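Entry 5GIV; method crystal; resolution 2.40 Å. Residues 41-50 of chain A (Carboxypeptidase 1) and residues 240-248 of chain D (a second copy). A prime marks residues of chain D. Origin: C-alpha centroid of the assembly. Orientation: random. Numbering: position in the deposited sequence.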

# COMPACT_ATOMS: atom_id res chain seq x y z
N GLY A 41 3.79 10.76 -10.79
CA GLY A 41 2.90 11.89 -10.90
C GLY A 41 1.91 12.04 -9.77
O GLY A 41 1.06 12.94 -9.81
N ALA A 42 2.03 11.24 -8.72
CA ALA A 42 1.03 11.20 -7.66
C ALA A 42 1.53 11.84 -6.38
O ALA A 42 0.85 11.75 -5.35
CB ALA A 42 0.60 9.76 -7.40
N ALA A 43 2.67 12.53 -6.42
CA ALA A 43 3.29 13.02 -5.20
C ALA A 43 2.41 14.06 -4.52
O ALA A 43 2.17 14.00 -3.31
CB ALA A 43 4.66 13.61 -5.51
N GLU A 44 1.89 15.01 -5.30
CA GLU A 44 1.19 16.15 -4.72
C GLU A 44 -0.10 15.71 -4.05
O GLU A 44 -0.41 16.14 -2.93
CB GLU A 44 0.89 17.19 -5.80
CG GLU A 44 0.32 18.48 -5.23
CD GLU A 44 -0.04 19.49 -6.30
OE1 GLU A 44 -1.03 20.23 -6.09
OE2 GLU A 44 0.65 19.53 -7.35
N ASP A 45 -0.86 14.86 -4.73
CA ASP A 45 -2.13 14.38 -4.17
C ASP A 45 -1.89 13.56 -2.91
O ASP A 45 -2.65 13.67 -1.94
CB ASP A 45 -2.87 13.58 -5.24
CG ASP A 45 -3.41 14.47 -6.36
OD1 ASP A 45 -3.37 15.72 -6.23
OD2 ASP A 45 -3.80 13.92 -7.42
N ARG A 46 -0.84 12.74 -2.90
CA ARG A 46 -0.57 11.95 -1.71
C ARG A 46 -0.25 12.86 -0.53
O ARG A 46 -0.68 12.58 0.60
CB ARG A 46 0.57 10.97 -1.98
CG ARG A 46 1.00 10.19 -0.76
CD ARG A 46 -0.15 9.37 -0.14
NE ARG A 46 -0.83 8.51 -1.10
CZ ARG A 46 -0.41 7.29 -1.44
NH1 ARG A 46 0.70 6.78 -0.91
NH2 ARG A 46 -1.09 6.58 -2.33
N ALA A 47 0.49 13.94 -0.76
CA ALA A 47 0.83 14.86 0.33
C ALA A 47 -0.41 15.53 0.90
O ALA A 47 -0.53 15.72 2.12
CB ALA A 47 1.84 15.90 -0.16
N ARG A 48 -1.36 15.88 0.04
CA ARG A 48 -2.59 16.47 0.55
C ARG A 48 -3.40 15.43 1.33
O ARG A 48 -4.01 15.75 2.36
CB ARG A 48 -3.40 17.06 -0.61
CG ARG A 48 -4.59 17.93 -0.20
CD ARG A 48 -5.30 18.45 -1.45
NE ARG A 48 -5.75 17.34 -2.28
CZ ARG A 48 -5.15 16.95 -3.40
NH1 ARG A 48 -4.09 17.60 -3.86
NH2 ARG A 48 -5.62 15.91 -4.07
N GLN A 49 -3.43 14.19 0.84
CA GLN A 49 -4.08 13.11 1.58
C GLN A 49 -3.44 12.95 2.96
O GLN A 49 -4.15 12.85 3.97
CB GLN A 49 -3.99 11.80 0.81
CG GLN A 49 -4.79 11.76 -0.49
CD GLN A 49 -4.44 10.55 -1.34
OE1 GLN A 49 -3.49 9.83 -1.05
NE2 GLN A 49 -5.21 10.33 -2.41
N GLN A 50 -2.11 12.95 3.03
CA GLN A 50 -1.44 12.80 4.31
C GLN A 50 -1.75 13.98 5.22
O GLN A 50 -1.98 13.80 6.42
CB GLN A 50 0.07 12.65 4.11
CG GLN A 50 0.46 11.34 3.43
CD GLN A 50 1.92 11.28 3.07
OE1 GLN A 50 2.37 11.92 2.12
NE2 GLN A 50 2.68 10.49 3.83
N ARG D 240 -8.64 3.55 -8.32
CA ARG D 240 -8.09 4.90 -8.40
C ARG D 240 -7.76 5.41 -7.00
O ARG D 240 -8.67 5.64 -6.19
CB ARG D 240 -9.04 5.85 -9.13
CG ARG D 240 -8.59 7.31 -9.07
CD ARG D 240 -9.44 8.26 -9.92
NE ARG D 240 -8.57 9.11 -10.74
CZ ARG D 240 -8.81 9.46 -12.00
NH1 ARG D 240 -9.90 9.04 -12.63
NH2 ARG D 240 -7.94 10.23 -12.64
N LEU D 241 -6.47 5.62 -6.74
CA LEU D 241 -6.00 6.11 -5.45
C LEU D 241 -5.81 7.62 -5.43
O LEU D 241 -5.46 8.18 -4.37
CB LEU D 241 -4.68 5.41 -5.09
CG LEU D 241 -4.79 3.94 -4.67
CD1 LEU D 241 -5.41 3.08 -5.77
CD2 LEU D 241 -3.45 3.37 -4.23
N GLY D 242 -6.02 8.30 -6.55
CA GLY D 242 -5.84 9.73 -6.59
C GLY D 242 -6.04 10.24 -8.00
O GLY D 242 -6.26 9.46 -8.95
N GLY D 243 -5.97 11.56 -8.14
CA GLY D 243 -6.14 12.18 -9.44
C GLY D 243 -5.15 11.70 -10.48
O GLY D 243 -5.44 11.72 -11.68
N HIS D 244 -3.97 11.25 -10.03
CA HIS D 244 -2.91 10.79 -10.92
C HIS D 244 -2.35 9.44 -10.48
O HIS D 244 -1.16 9.16 -10.63
CB HIS D 244 -1.80 11.83 -10.99
CG HIS D 244 -2.26 13.14 -11.54
ND1 HIS D 244 -2.35 13.38 -12.89
CD2 HIS D 244 -2.71 14.25 -10.92
CE1 HIS D 244 -2.81 14.61 -13.08
NE2 HIS D 244 -3.04 15.16 -11.90
N ASP D 245 -3.23 8.55 -9.97
CA ASP D 245 -2.81 7.27 -9.38
C ASP D 245 -3.93 6.25 -9.66
O ASP D 245 -4.81 6.00 -8.84
CB ASP D 245 -2.55 7.42 -7.88
CG ASP D 245 -1.76 6.26 -7.29
OD1 ASP D 245 -1.47 5.27 -8.01
OD2 ASP D 245 -1.43 6.34 -6.09
N VAL D 246 -3.88 5.66 -10.84
CA VAL D 246 -4.88 4.69 -11.28
C VAL D 246 -4.14 3.37 -11.47
O VAL D 246 -3.42 3.21 -12.46
CB VAL D 246 -5.58 5.13 -12.57
CG1 VAL D 246 -6.73 4.19 -12.91
CG2 VAL D 246 -6.06 6.58 -12.46
N ARG D 247 -4.29 2.45 -10.52
CA ARG D 247 -3.51 1.22 -10.49
C ARG D 247 -4.33 0.02 -10.97
O ARG D 247 -5.54 -0.06 -10.74
CB ARG D 247 -3.00 0.94 -9.07
CG ARG D 247 -2.33 2.13 -8.45
CD ARG D 247 -1.51 1.77 -7.25
NE ARG D 247 -0.97 2.98 -6.62
CZ ARG D 247 -0.32 2.99 -5.47
NH1 ARG D 247 -0.11 1.85 -4.82
NH2 ARG D 247 0.12 4.14 -4.97
N ILE D 248 -3.63 -0.94 -11.57
CA ILE D 248 -4.24 -2.16 -12.08
C ILE D 248 -3.49 -3.37 -11.53
O ILE D 248 -2.32 -3.28 -11.14
CB ILE D 248 -4.26 -2.21 -13.61
CG1 ILE D 248 -2.84 -2.23 -14.16
CG2 ILE D 248 -5.05 -1.02 -14.15
CD1 ILE D 248 -2.76 -2.44 -15.66
O HOH W 1 -2.34 7.86 -4.45

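The contact sets the first turns of a helix in chain A, residues 43-50, against the turn around residues 242-244 of chain D. The axes of the helix and strand 240-242 approach to 9.0 Å at 79°, nearly perpendicular; the two stretches together bury 352 Å².

Gly41 begins the contact through its backbone: Gly41 O lies 3.3 Å from CB of His244′. An ideal CB on Gly41 would point toward chain D and sit 4.1 Å from that same His244′ CB, an ordinary contact distance. Ala42, at the N-cap position, accepts the first helical hydrogen bond (Arg46 N to Ala42 O, 3.1 Å). Its methyl points toward the turn, with Ala42 CB 3.7 Å from His244′ O and 4.0 Å from Asp245′ CB, and this small buried side chain fits where the CA atoms of Ala42 and His244′ are just 5.1 Å apart. Ala43 and Glu44 make no contact with the chain D stretch.

Asp45 (chi1 -71°, m) directs its carboxylate at the turn. Asp45 OD2 is 3.3 Å from Gly243′ N and 3.7 Å from His244′ CD2, approaching the imidazole at its edge. An ideal CB on Gly243′ would lie 2.9 Å from Asp45 OD2, a clash, so glycine suits this position. The other carboxylate oxygen is held within the helix by a salt bridge, Arg48 NH1 to Asp45 OD1 at 3.1 Å; Arg48 itself makes no contact with the chain D stretch.

The CA-to-CB bond of Arg46 points sideways, but its t, p, p chain brings the guanidinium nearer the partner. Arg46 NH2 forms a long salt bridge with Asp245′ OD2 (3.8 Å). Water 1 supplements it, accepting from Arg46 NH2 at 2.8 Å and donating to Asp245′ OD2 at 2.4 Å and, weakly, to Leu241′ O at 3.1 Å. Arg46 NH2 is also 3.8 Å from Arg247′ NH2, a like-charge approach. Asp245′ OD2 faces both positive groups, 3.8 Å from Arg46 NH2 and 2.9 Å from Arg247′ NH2, so its negative charge can offset part of the repulsion; Asp245′ OD1 is salt-bridged to Arg247′ NE at 2.7 Å.

Gln49, one turn beyond Asp45, supplies a direct hydrogen bond across the stretches: Gln49 NE2 donates to Leu241′ O at 2.9 Å with an angle of 155°. Its amide serves both sides, since Gln49 OE1 accepts from Arg46 NE at 3.0 Å. Glutamine thus offers a donor to the strand carbonyl and an acceptor to the neighbouring arginine, satisfying both while buried.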